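Local coordinates for putative protein-disulfide isomerase (Pseudomonas syringae pv. tomato, PDB 3GN3), which probably takes part in thiol-disulfide exchange as a DsbA-family protein with a thioredoxin-like fold, although its function has not been established, at residues A[21-26]-A[54-59]; A[58-63]-A[100-105]; A[84-89]-A[123-128]; A[63-68]-A[129-134]. All coordinates share one frame; numbering follows the deposited sequence.

Contact 1. Residues A[21-26]-A[54-59]; sequences FLEPTC and LQSQPW
Two adjacent parallel strands of the thioredoxin-like sheet end side by side here: strand 16-22 leads into the loop bearing Cys26, and strand 48-54 into the loop before helix 63-73. Leu22 and Leu54 form the parallel bridge. Just past it, Gln55 N donates to Leu22 O at 2.8 Å; the bond is nearly straight, but the donor stands well above the carbonyl plane. Beyond the sheet, the Glu23 carboxylate takes over from backbone pairing. CG lies anti to the backbone N (chi1 155°) and the chain bends at chi2, which brings OE1 to Gln57 N at 2.8 Å along its anti lone pair (167° at hydrogen). Ser63 OG also bonds OE1. The other oxygen, OE2, turns back into its own loop and accepts from Thr25 OG1 at 2.7 Å and Thr25 N at 3.0 Å. Four such bonds would suit an ionised carboxylate. Gln57 CG packs 3.7 Å from Glu23 CB as the two chains cross obliquely, while the Gln57 amide reaches Arg148 of the second subunit. A type I turn from Glu23 places Cys26 at a helix N-cap; a redox role is only inferred, since Ser29 stands where DsbA relatives have the second cysteine of CXXC.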
loop_
_atom_site.group_PDB
_atom_site.type_symbol
_atom_site.label_atom_id
_atom_site.label_comp_id
_atom_site.label_asym_id
_atom_site.label_seq_id
_atom_site.Cartn_x
_atom_site.Cartn_y
_atom_site.Cartn_z
ATOM N N PHE A 21 -15.815 -0.864 -0.025
ATOM C CA PHE A 21 -15.354 -0.653 -1.387
ATOM C C PHE A 21 -16.149 -1.552 -2.285
ATOM O O PHE A 21 -16.139 -2.769 -2.124
ATOM C CB PHE A 21 -13.841 -0.934 -1.511
ATOM C CG PHE A 21 -12.981 0.109 -0.861
ATOM C CD1 PHE A 21 -12.461 1.166 -1.617
ATOM C CD2 PHE A 21 -12.729 0.074 0.518
ATOM C CE1 PHE A 21 -11.671 2.171 -1.015
ATOM C CE2 PHE A 21 -11.941 1.069 1.142
ATOM C CZ PHE A 21 -11.408 2.120 0.366
ATOM N N LEU A 22 -16.845 -0.954 -3.239
ATOM C CA LEU A 22 -17.766 -1.708 -4.069
ATOM C C LEU A 22 -17.488 -1.499 -5.553
ATOM O O LEU A 22 -17.255 -0.372 -6.000
ATOM C CB LEU A 22 -19.222 -1.345 -3.737
ATOM C CG LEU A 22 -19.765 -1.556 -2.311
ATOM C CD1 LEU A 22 -21.084 -0.764 -2.115
ATOM C CD2 LEU A 22 -19.962 -3.053 -1.969
ATOM N N GLU A 23 -17.476 -2.597 -6.298
ATOM C CA GLU A 23 -17.532 -2.544 -7.751
ATOM C C GLU A 23 -19.011 -2.721 -8.122
ATOM O O GLU A 23 -19.601 -3.768 -7.825
ATOM C CB GLU A 23 -16.627 -3.632 -8.382
ATOM C CG GLU A 23 -16.999 -4.106 -9.799
ATOM C CD GLU A 23 -17.000 -2.993 -10.856
ATOM O OE1 GLU A 23 -15.960 -2.299 -11.019
ATOM O OE2 GLU A 23 -18.052 -2.831 -11.529
ATOM N N PRO A 24 -19.616 -1.705 -8.761
ATOM C CA PRO A 24 -21.081 -1.687 -9.007
ATOM C C PRO A 24 -21.650 -2.882 -9.775
ATOM O O PRO A 24 -22.846 -3.177 -9.636
ATOM C CB PRO A 24 -21.303 -0.402 -9.819
ATOM C CG PRO A 24 -20.022 0.401 -9.646
ATOM C CD PRO A 24 -18.927 -0.584 -9.423
ATOM N N THR A 25 -20.822 -3.559 -10.568
ATOM C CA THR A 25 -21.292 -4.722 -11.330
ATOM C C THR A 25 -20.709 -6.045 -10.836
ATOM O O THR A 25 -20.708 -7.041 -11.570
ATOM C CB THR A 25 -21.007 -4.595 -12.858
ATOM O OG1 THR A 25 -19.594 -4.480 -13.085
ATOM C CG2 THR A 25 -21.710 -3.400 -13.445
ATOM N N CYS A 26 -20.200 -6.061 -9.610
ATOM C CA CYS A 26 -19.609 -7.279 -9.052
ATOM C C CYS A 26 -20.636 -8.007 -8.185
ATOM O O CYS A 26 -21.263 -7.400 -7.328
ATOM C CB CYS A 26 -18.339 -6.931 -8.281
ATOM S SG CYS A 26 -17.908 -7.992 -6.850
ATOM N N LEU A 54 -15.937 3.641 -4.447
ATOM C CA LEU A 54 -16.119 2.906 -5.682
ATOM C C LEU A 54 -14.810 2.252 -6.123
ATOM O O LEU A 54 -13.798 2.924 -6.355
ATOM C CB LEU A 54 -16.720 3.834 -6.749
ATOM C CG LEU A 54 -18.068 4.427 -6.303
ATOM C CD1 LEU A 54 -18.502 5.521 -7.240
ATOM C CD2 LEU A 54 -19.162 3.360 -6.153
ATOM N N GLN A 55 -14.826 0.929 -6.184
ATOM C CA GLN A 55 -13.658 0.143 -6.557
ATOM C C GLN A 55 -13.874 -0.326 -7.974
ATOM O O GLN A 55 -14.487 -1.383 -8.197
ATOM C CB GLN A 55 -13.524 -1.069 -5.616
ATOM C CG GLN A 55 -12.478 -2.134 -6.026
ATOM C CD GLN A 55 -11.056 -1.710 -5.709
ATOM O OE1 GLN A 55 -10.799 -0.544 -5.398
ATOM N NE2 GLN A 55 -10.126 -2.655 -5.769
ATOM N N SER A 56 -13.410 0.462 -8.938
ATOM C CA SER A 56 -13.566 0.113 -10.346
ATOM C C SER A 56 -12.623 -1.044 -10.750
ATOM O O SER A 56 -11.418 -0.911 -10.646
ATOM C CB SER A 56 -13.306 1.359 -11.182
ATOM O OG SER A 56 -13.570 1.129 -12.543
ATOM N N GLN A 57 -13.161 -2.180 -11.185
ATOM C CA GLN A 57 -12.318 -3.331 -11.549
ATOM C C GLN A 57 -12.119 -3.414 -13.068
ATOM O O GLN A 57 -13.108 -3.520 -13.809
ATOM C CB GLN A 57 -12.927 -4.651 -11.036
ATOM C CG GLN A 57 -13.327 -4.670 -9.549
ATOM C CD GLN A 57 -12.152 -4.841 -8.602
ATOM O OE1 GLN A 57 -11.088 -4.250 -8.791
ATOM N NE2 GLN A 57 -12.341 -5.649 -7.570
ATOM N N PRO A 58 -10.850 -3.374 -13.543
ATOM C CA PRO A 58 -10.566 -3.311 -14.992
ATOM C C PRO A 58 -11.046 -4.532 -15.763
ATOM O O PRO A 58 -11.277 -4.435 -16.986
ATOM C CB PRO A 58 -9.042 -3.197 -15.062
ATOM C CG PRO A 58 -8.636 -2.650 -13.754
ATOM C CD PRO A 58 -9.612 -3.243 -12.748
ATOM N N TRP A 59 -11.218 -5.661 -15.077
ATOM C CA TRP A 59 -11.819 -6.826 -15.744
ATOM C C TRP A 59 -13.357 -6.751 -15.833
ATOM O O TRP A 59 -13.984 -7.583 -16.489
ATOM C CB TRP A 59 -11.328 -8.154 -15.153
ATOM C CG TRP A 59 -11.688 -8.353 -13.703
ATOM C CD1 TRP A 59 -12.748 -9.058 -13.214
ATOM C CD2 TRP A 59 -10.978 -7.847 -12.562
ATOM N NE1 TRP A 59 -12.745 -9.026 -11.837
ATOM C CE2 TRP A 59 -11.672 -8.290 -11.407
ATOM C CE3 TRP A 59 -9.825 -7.065 -12.401
ATOM C CZ2 TRP A 59 -11.263 -7.961 -10.102
ATOM C CZ3 TRP A 59 -9.406 -6.744 -11.079
ATOM C CH2 TRP A 59 -10.130 -7.197 -9.959
#

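Contact 2. Residues A[58-63]-A[100-105]; sequences PWHMFS and EHHAGG
Glu100 O is the best-held polar atom, gripped by two backbone donors of its own loop: Ala103 N and Gly104 N each lie 2.9 Å from it. With Glu100 N bonded in return to Gly104 O, this is a classic beta bulge, and it presents His102 to the residues leading into helix 63-73. The His102 imidazole is itself anchored, because ND1 bonds Glu98 OE2; the neighbouring carboxylate could raise its proton affinity. Trp59 approaches that ring edge-on. Its CG sits between the backbone N and the carbonyl carbon (chi1 63°), the crowded position, and CD1 comes to rest over the middle of the His102 face, 3.7 Å from NE2. The five-membered ring of Trp59 and the imidazole are 4.8 Å apart between centroids and stand at 85°, a T-shaped pair. His60 adds a third ring obliquely, with its NE2 3.5 Å from His102 CE1 and planes 51° apart. The Trp59 carbonyl O also lies 3.3 Å from His102 CB. Met61, bent at chi3, brings its CE methyl to 3.5 Å from His102 O. The second subunit adds Lys141, in a cation-pi contact with Trp59. This aromatic cluster joins the connection from the sheet into helix 63-73 to a loop of the helical insertion that marks DsbA-like thioredoxin folds, and His60, its ND1 held by Thr25 OG1, also packs against Cys26, at the position of the DsbA-type active-site cysteine.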
loop_
_atom_site.group_PDB
_atom_site.type_symbol
_atom_site.label_atom_id
_atom_site.label_comp_id
_atom_site.label_asym_id
_atom_site.label_seq_id
_atom_site.Cartn_x
_atom_site.Cartn_y
_atom_site.Cartn_z
ATOM N N PRO A 58 -10.850 -3.374 -13.543
ATOM C CA PRO A 58 -10.566 -3.311 -14.992
ATOM C C PRO A 58 -11.046 -4.532 -15.763
ATOM O O PRO A 58 -11.277 -4.435 -16.986
ATOM C CB PRO A 58 -9.042 -3.197 -15.062
ATOM C CG PRO A 58 -8.636 -2.650 -13.754
ATOM C CD PRO A 58 -9.612 -3.243 -12.748
ATOM N N TRP A 59 -11.218 -5.661 -15.077
ATOM C CA TRP A 59 -11.819 -6.826 -15.744
ATOM C C TRP A 59 -13.357 -6.751 -15.833
ATOM O O TRP A 59 -13.984 -7.583 -16.489
ATOM C CB TRP A 59 -11.328 -8.154 -15.153
ATOM C CG TRP A 59 -11.688 -8.353 -13.703
ATOM C CD1 TRP A 59 -12.748 -9.058 -13.214
ATOM C CD2 TRP A 59 -10.978 -7.847 -12.562
ATOM N NE1 TRP A 59 -12.745 -9.026 -11.837
ATOM C CE2 TRP A 59 -11.672 -8.290 -11.407
ATOM C CE3 TRP A 59 -9.825 -7.065 -12.401
ATOM C CZ2 TRP A 59 -11.263 -7.961 -10.102
ATOM C CZ3 TRP A 59 -9.406 -6.744 -11.079
ATOM C CH2 TRP A 59 -10.130 -7.197 -9.959
ATOM N N HIS A 60 -13.963 -5.760 -15.187
ATOM C CA HIS A 60 -15.357 -5.385 -15.453
ATOM C C HIS A 60 -15.350 -4.209 -16.468
ATOM O O HIS A 60 -15.264 -3.043 -16.075
ATOM C CB HIS A 60 -16.060 -5.004 -14.136
ATOM C CG HIS A 60 -16.319 -6.171 -13.232
ATOM N ND1 HIS A 60 -17.591 -6.587 -12.900
ATOM C CD2 HIS A 60 -15.471 -7.036 -12.623
ATOM C CE1 HIS A 60 -17.515 -7.655 -12.122
ATOM N NE2 HIS A 60 -16.242 -7.948 -11.939
ATOM N N MET A 61 -15.423 -4.527 -17.762
ATOM C CA MET A 61 -15.022 -3.581 -18.833
ATOM C C MET A 61 -15.865 -2.297 -18.979
ATOM O O MET A 61 -15.366 -1.269 -19.463
ATOM C CB MET A 61 -14.816 -4.300 -20.177
ATOM C CG MET A 61 -13.511 -5.141 -20.240
ATOM S SD MET A 61 -13.183 -6.198 -21.695
ATOM C CE MET A 61 -14.646 -7.232 -21.810
ATOM N N PHE A 62 -17.116 -2.325 -18.522
ATOM C CA PHE A 62 -17.895 -1.095 -18.513
ATOM C C PHE A 62 -17.875 -0.378 -17.162
ATOM O O PHE A 62 -18.676 0.536 -16.924
ATOM C CB PHE A 62 -19.336 -1.319 -19.022
ATOM C CG PHE A 62 -19.502 -1.091 -20.510
ATOM C CD1 PHE A 62 -20.032 -2.082 -21.323
ATOM C CD2 PHE A 62 -19.116 0.114 -21.095
ATOM C CE1 PHE A 62 -20.183 -1.881 -22.715
ATOM C CE2 PHE A 62 -19.259 0.333 -22.477
ATOM C CZ PHE A 62 -19.795 -0.672 -23.289
ATOM N N SER A 63 -16.936 -0.743 -16.296
ATOM C CA SER A 63 -16.903 -0.189 -14.954
ATOM C C SER A 63 -16.682 1.318 -14.959
ATOM O O SER A 63 -17.343 2.055 -14.210
ATOM C CB SER A 63 -15.835 -0.876 -14.106
ATOM O OG SER A 63 -15.769 -0.312 -12.806
ATOM N N GLU A 100 -20.151 -11.918 -20.256
ATOM C CA GLU A 100 -20.023 -13.335 -19.953
ATOM C C GLU A 100 -18.539 -13.672 -19.825
ATOM O O GLU A 100 -17.743 -13.382 -20.724
ATOM C CB GLU A 100 -20.724 -14.216 -21.001
ATOM N N HIS A 101 -18.176 -14.266 -18.692
ATOM C CA HIS A 101 -16.775 -14.568 -18.351
ATOM C C HIS A 101 -15.866 -13.341 -18.461
ATOM O O HIS A 101 -14.710 -13.462 -18.860
ATOM C CB HIS A 101 -16.216 -15.689 -19.233
ATOM C CG HIS A 101 -17.028 -16.946 -19.213
ATOM N ND1 HIS A 101 -17.121 -17.761 -18.100
ATOM C CD2 HIS A 101 -17.764 -17.546 -20.181
ATOM C CE1 HIS A 101 -17.888 -18.801 -18.379
ATOM N NE2 HIS A 101 -18.288 -18.696 -19.634
ATOM N N HIS A 102 -16.400 -12.167 -18.124
ATOM C CA HIS A 102 -15.711 -10.884 -18.307
ATOM C C HIS A 102 -15.103 -10.745 -19.713
ATOM O O HIS A 102 -14.081 -10.091 -19.879
ATOM C CB HIS A 102 -14.601 -10.691 -17.256
ATOM C CG HIS A 102 -14.998 -11.026 -15.847
ATOM N ND1 HIS A 102 -15.905 -10.279 -15.126
ATOM C CD2 HIS A 102 -14.547 -11.982 -15.001
ATOM C CE1 HIS A 102 -16.030 -10.789 -13.911
ATOM N NE2 HIS A 102 -15.213 -11.818 -13.808
ATOM N N ALA A 103 -15.722 -11.359 -20.718
ATOM C CA ALA A 103 -15.135 -11.440 -22.064
ATOM C C ALA A 103 -16.136 -11.175 -23.177
ATOM O O ALA A 103 -15.844 -10.414 -24.107
ATOM C CB ALA A 103 -14.493 -12.805 -22.272
ATOM N N GLY A 104 -17.312 -11.800 -23.079
ATOM C CA GLY A 104 -18.276 -11.797 -24.180
ATOM C C GLY A 104 -19.721 -11.440 -23.868
ATOM O O GLY A 104 -20.023 -10.873 -22.816
ATOM N N GLY A 105 -20.603 -11.766 -24.815
ATOM C CA GLY A 105 -22.029 -11.482 -24.722
ATOM C C GLY A 105 -22.438 -10.179 -25.400
ATOM O O GLY A 105 -21.593 -9.441 -25.926
#

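Contact 3. Residues A[84-89]-A[123-128]; sequences KAVMTA and SGLALA
Within the helical insertion that sets DsbA relatives apart from plain thioredoxins, helix 79-92 packs against the connection between helices 112-123 and 128-132. The tight part centres on Val86. Its CG2, anti to the carbonyl carbon, meets Leu127 CD1 tip to tip at 3.8 Å, and Leu125 CD1 crosses obliquely to touch the same methyl at 4.0 Å. One branch of the valine is thus shared by two leucines. Both leucines have CG anti to their own carbonyl carbon and an extended chi2, so each sends CD1 toward the helix. Ile70, Ala73 and Ile119 touch Val86, and the last two also touch Leu127, making this end of the contact a meeting point of three helices. One turn along, the buried Ala89 packs just as closely, its CB 3.8 Å from Ser123 N and 4.0 Å from Ser123 CB. Packing loosens toward the solvent side. There Ala85 CB reaches Leu125 CD1 at only 4.2 Å. Gly124, with positive phi (59°) where the chain leaves helix 112-123, is exposed and makes no contact with 84-89. The polar bonds here stay within the connection and the helix before it. The Ser123 hydroxyl takes the crowded position between the backbone N and the carbonyl carbon (chi1 74°) and bonds back to Ile119 O, one helical turn earlier. Glu120 OE1, also on helix 112-123, accepts from Leu127 N and Ala128 N where the next helix begins. Leu125 N adds a weak bond to Ser123 OG, 3.2 Å long and bent to 135°.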
loop_
_atom_site.group_PDB
_atom_site.type_symbol
_atom_site.label_atom_id
_atom_site.label_comp_id
_atom_site.label_asym_id
_atom_site.label_seq_id
_atom_site.Cartn_x
_atom_site.Cartn_y
_atom_site.Cartn_z
ATOM N N LYS A 84 -27.280 6.480 -5.159
ATOM C CA LYS A 84 -27.788 5.220 -4.634
ATOM C C LYS A 84 -28.824 4.604 -5.591
ATOM O O LYS A 84 -28.773 3.401 -5.884
ATOM C CB LYS A 84 -28.337 5.414 -3.225
ATOM C CG LYS A 84 -28.784 4.129 -2.553
ATOM C CD LYS A 84 -29.786 4.428 -1.426
ATOM C CE LYS A 84 -30.461 3.138 -0.922
ATOM N NZ LYS A 84 -31.785 3.450 -0.319
ATOM N N ALA A 85 -29.728 5.433 -6.109
ATOM C CA ALA A 85 -30.651 5.007 -7.164
ATOM C C ALA A 85 -29.914 4.347 -8.346
ATOM O O ALA A 85 -30.291 3.238 -8.790
ATOM C CB ALA A 85 -31.492 6.174 -7.630
ATOM N N VAL A 86 -28.851 5.000 -8.837
ATOM C CA VAL A 86 -28.050 4.437 -9.945
ATOM C C VAL A 86 -27.383 3.099 -9.576
ATOM O O VAL A 86 -27.455 2.136 -10.366
ATOM C CB VAL A 86 -26.996 5.444 -10.550
ATOM C CG1 VAL A 86 -26.043 4.710 -11.528
ATOM C CG2 VAL A 86 -27.697 6.627 -11.249
ATOM N N MET A 87 -26.750 3.038 -8.395
ATOM C CA MET A 87 -26.156 1.762 -7.897
ATOM C C MET A 87 -27.221 0.660 -7.808
ATOM O O MET A 87 -27.001 -0.452 -8.289
ATOM C CB MET A 87 -25.409 1.931 -6.566
ATOM C CG MET A 87 -24.142 2.771 -6.688
ATOM S SD MET A 87 -23.047 2.637 -5.277
ATOM C CE MET A 87 -23.309 4.125 -4.425
ATOM N N THR A 88 -28.391 0.999 -7.253
ATOM C CA THR A 88 -29.512 0.058 -7.167
ATOM C C THR A 88 -29.958 -0.439 -8.541
ATOM O O THR A 88 -30.196 -1.637 -8.721
ATOM C CB THR A 88 -30.737 0.664 -6.442
ATOM O OG1 THR A 88 -30.344 1.166 -5.155
ATOM C CG2 THR A 88 -31.856 -0.384 -6.300
ATOM N N ALA A 89 -30.076 0.471 -9.511
ATOM C CA ALA A 89 -30.508 0.064 -10.858
ATOM C C ALA A 89 -29.493 -0.880 -11.514
ATOM O O ALA A 89 -29.880 -1.886 -12.144
ATOM C CB ALA A 89 -30.794 1.284 -11.735
ATOM N N SER A 123 -33.061 3.670 -13.599
ATOM C CA SER A 123 -33.067 4.517 -12.412
ATOM C C SER A 123 -34.103 5.635 -12.531
ATOM O O SER A 123 -34.412 6.299 -11.537
ATOM C CB SER A 123 -31.671 5.113 -12.154
ATOM O OG SER A 123 -31.360 6.148 -13.075
ATOM N N GLY A 124 -34.604 5.864 -13.747
ATOM C CA GLY A 124 -35.426 7.039 -14.038
ATOM C C GLY A 124 -34.740 8.376 -13.765
ATOM O O GLY A 124 -35.392 9.352 -13.377
ATOM N N LEU A 125 -33.424 8.430 -13.955
ATOM C CA LEU A 125 -32.694 9.700 -13.808
ATOM C C LEU A 125 -32.067 10.123 -15.136
ATOM O O LEU A 125 -31.728 9.280 -15.973
ATOM C CB LEU A 125 -31.605 9.596 -12.746
ATOM C CG LEU A 125 -31.950 9.558 -11.266
ATOM C CD1 LEU A 125 -30.714 9.128 -10.457
ATOM C CD2 LEU A 125 -32.463 10.898 -10.788
ATOM N N ALA A 126 -31.926 11.430 -15.322
ATOM C CA ALA A 126 -31.299 11.973 -16.515
ATOM C C ALA A 126 -29.829 12.208 -16.165
ATOM O O ALA A 126 -29.513 12.984 -15.262
ATOM C CB ALA A 126 -31.984 13.263 -16.922
ATOM N N LEU A 127 -28.933 11.520 -16.866
ATOM C CA LEU A 127 -27.524 11.488 -16.460
ATOM C C LEU A 127 -26.548 12.059 -17.483
ATOM O O LEU A 127 -25.535 12.661 -17.095
ATOM C CB LEU A 127 -27.108 10.064 -16.089
ATOM C CG LEU A 127 -27.836 9.452 -14.900
ATOM C CD1 LEU A 127 -27.596 7.956 -14.860
ATOM C CD2 LEU A 127 -27.442 10.126 -13.583
ATOM N N ALA A 128 -26.861 11.858 -18.769
ATOM C CA ALA A 128 -26.003 12.263 -19.889
ATOM C C ALA A 128 -25.375 13.626 -19.682
ATOM O O ALA A 128 -24.150 13.760 -19.727
ATOM C CB ALA A 128 -26.752 12.211 -21.226
#

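Contact 4. Residues A[63-68]-A[129-134]; sequences SGVIVR and EAFANP
This is a side-on arginine-to-carbonyl hydrogen-bonded contact between two helices of the DsbA-like helical insertion, helix 63-73 and the short helix 128-132, reinforced by packing on a phenylalanine ring. Arg68 leaves its helix with CG anti to the backbone N and runs extended as far as NE. From there, NE at 2.8 Å and NH2 at 2.9 Å both grip Phe131 O, a single acceptor lying in the guanidinium plane. Both bonds are bent, 138° and 133° at hydrogen, as sharing one oxygen requires. The positive group so placed near the C-terminal end of helix 128-132 may offset the partial negative charge there. The Phe131 side chain, also anti to its backbone N, folds back beneath the arginine. Arg68 CD lies over one face, 3.8 Å from the ring centroid, in a CH-pi contact, while the guanidinium plane stands 81° to the ring. Val65 meets the ring at its edge, its O 3.7 Å from Phe131 CE1. Ala103 of the second subunit packs against both Arg68 and Phe131. The far end of the arginine is tied on by a water that accepts from Arg68 NH2 at 2.8 Å and donates to Pro134 O at 2.6 Å.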
loop_
_atom_site.group_PDB
_atom_site.type_symbol
_atom_site.label_atom_id
_atom_site.label_comp_id
_atom_site.label_asym_id
_atom_site.label_seq_id
_atom_site.Cartn_x
_atom_site.Cartn_y
_atom_site.Cartn_z
ATOM N N SER A 63 -16.936 -0.743 -16.296
ATOM C CA SER A 63 -16.903 -0.189 -14.954
ATOM C C SER A 63 -16.682 1.318 -14.959
ATOM O O SER A 63 -17.343 2.055 -14.210
ATOM C CB SER A 63 -15.835 -0.876 -14.106
ATOM O OG SER A 63 -15.769 -0.312 -12.806
ATOM N N GLY A 64 -15.740 1.775 -15.782
ATOM C CA GLY A 64 -15.431 3.207 -15.869
ATOM C C GLY A 64 -16.622 4.074 -16.268
ATOM O O GLY A 64 -16.825 5.160 -15.707
ATOM N N VAL A 65 -17.412 3.588 -17.225
ATOM C CA VAL A 65 -18.621 4.279 -17.652
ATOM C C VAL A 65 -19.580 4.313 -16.465
ATOM O O VAL A 65 -20.048 5.383 -16.052
ATOM C CB VAL A 65 -19.313 3.554 -18.825
ATOM C CG1 VAL A 65 -20.626 4.240 -19.177
ATOM C CG2 VAL A 65 -18.408 3.468 -20.020
ATOM N N ILE A 66 -19.840 3.133 -15.899
ATOM C CA ILE A 66 -20.794 2.980 -14.803
ATOM C C ILE A 66 -20.398 3.760 -13.553
ATOM O O ILE A 66 -21.231 4.441 -12.960
ATOM C CB ILE A 66 -21.073 1.488 -14.500
ATOM C CG1 ILE A 66 -21.749 0.842 -15.717
ATOM C CG2 ILE A 66 -21.935 1.343 -13.226
ATOM C CD1 ILE A 66 -21.692 -0.681 -15.745
ATOM N N VAL A 67 -19.132 3.701 -13.170
ATOM C CA VAL A 67 -18.661 4.474 -12.009
ATOM C C VAL A 67 -18.864 5.977 -12.239
ATOM O O VAL A 67 -19.317 6.693 -11.329
ATOM C CB VAL A 67 -17.168 4.151 -11.615
ATOM C CG1 VAL A 67 -16.621 5.155 -10.601
ATOM C CG2 VAL A 67 -17.041 2.735 -11.072
ATOM N N ARG A 68 -18.529 6.450 -13.446
ATOM C CA ARG A 68 -18.748 7.854 -13.803
ATOM C C ARG A 68 -20.247 8.241 -13.671
ATOM O O ARG A 68 -20.568 9.290 -13.097
ATOM C CB ARG A 68 -18.188 8.170 -15.206
ATOM C CG ARG A 68 -17.999 9.669 -15.485
ATOM C CD ARG A 68 -17.401 9.943 -16.876
ATOM N NE ARG A 68 -17.487 11.357 -17.247
ATOM C CZ ARG A 68 -16.627 12.304 -16.874
ATOM N NH1 ARG A 68 -15.579 12.006 -16.123
ATOM N NH2 ARG A 68 -16.818 13.570 -17.243
ATOM N N GLU A 129 -26.186 14.642 -19.438
ATOM C CA GLU A 129 -25.613 15.967 -19.294
ATOM C C GLU A 129 -24.582 15.991 -18.179
ATOM O O GLU A 129 -23.443 16.383 -18.416
ATOM C CB GLU A 129 -26.669 17.040 -19.073
ATOM C CG GLU A 129 -26.049 18.424 -19.113
ATOM C CD GLU A 129 -27.049 19.538 -18.870
ATOM O OE1 GLU A 129 -28.224 19.410 -19.319
ATOM O OE2 GLU A 129 -26.648 20.553 -18.242
ATOM N N ALA A 130 -24.981 15.543 -16.985
ATOM C CA ALA A 130 -24.106 15.511 -15.815
ATOM C C ALA A 130 -22.845 14.675 -16.051
ATOM O O ALA A 130 -21.763 15.030 -15.581
ATOM C CB ALA A 130 -24.866 15.012 -14.597
ATOM N N PHE A 131 -23.001 13.580 -16.787
ATOM C CA PHE A 131 -21.905 12.699 -17.185
ATOM C C PHE A 131 -20.831 13.435 -17.985
ATOM O O PHE A 131 -19.642 13.110 -17.874
ATOM C CB PHE A 131 -22.479 11.560 -18.024
ATOM C CG PHE A 131 -21.468 10.528 -18.471
ATOM C CD1 PHE A 131 -21.342 9.320 -17.785
ATOM C CD2 PHE A 131 -20.687 10.738 -19.611
ATOM C CE1 PHE A 131 -20.438 8.344 -18.217
ATOM C CE2 PHE A 131 -19.776 9.781 -20.051
ATOM C CZ PHE A 131 -19.651 8.580 -19.361
ATOM N N ALA A 132 -21.262 14.422 -18.784
ATOM C CA ALA A 132 -20.374 15.202 -19.651
ATOM C C ALA A 132 -19.560 16.269 -18.901
ATOM O O ALA A 132 -18.540 16.738 -19.407
ATOM C CB ALA A 132 -21.154 15.819 -20.793
ATOM N N ASN A 133 -19.989 16.645 -17.698
ATOM C CA ASN A 133 -19.233 17.610 -16.889
ATOM C C ASN A 133 -17.749 17.198 -16.733
ATOM O O ASN A 133 -17.447 16.154 -16.130
ATOM C CB ASN A 133 -19.909 17.792 -15.534
ATOM C CG ASN A 133 -19.045 18.544 -14.532
ATOM O OD1 ASN A 133 -18.202 19.360 -14.910
ATOM N ND2 ASN A 133 -19.251 18.262 -13.228
ATOM N N PRO A 134 -16.817 18.010 -17.285
ATOM C CA PRO A 134 -15.421 17.574 -17.298
ATOM C C PRO A 134 -14.773 17.593 -15.914
ATOM O O PRO A 134 -13.750 16.938 -15.718
ATOM C CB PRO A 134 -14.739 18.558 -18.262
ATOM C CG PRO A 134 -15.566 19.775 -18.228
ATOM C CD PRO A 134 -16.982 19.355 -17.871
HETATM O O HOH W 1 -14.224 14.502 -16.572
#

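Ser63 ties three of the contacts together: its OG lies 2.6 Å from Ser56 OG and 2.7 Å from Glu23 OE1, so the start of helix 63-73, shared by contacts 2 and 4, is fastened to contact 1. Contacts 1 and 2, with centres 11 Å apart, converge on the loop bearing Cys26, which corresponds to the active-site loop of DsbA relatives; there Cys26 CA is 3.7 Å from His60 CE1. A glycerol, probably from the crystallisation liquor, lies about 6 Å from the Gln55 side chain. Contacts 3 and 4, 12 Å apart between centres, belong to the helical insertion; contact 3 reaches the sheet through Met87 SD, 4.0 Å from Leu54 CD2. Contacts 2 and 4 also face each other across the subunit interface.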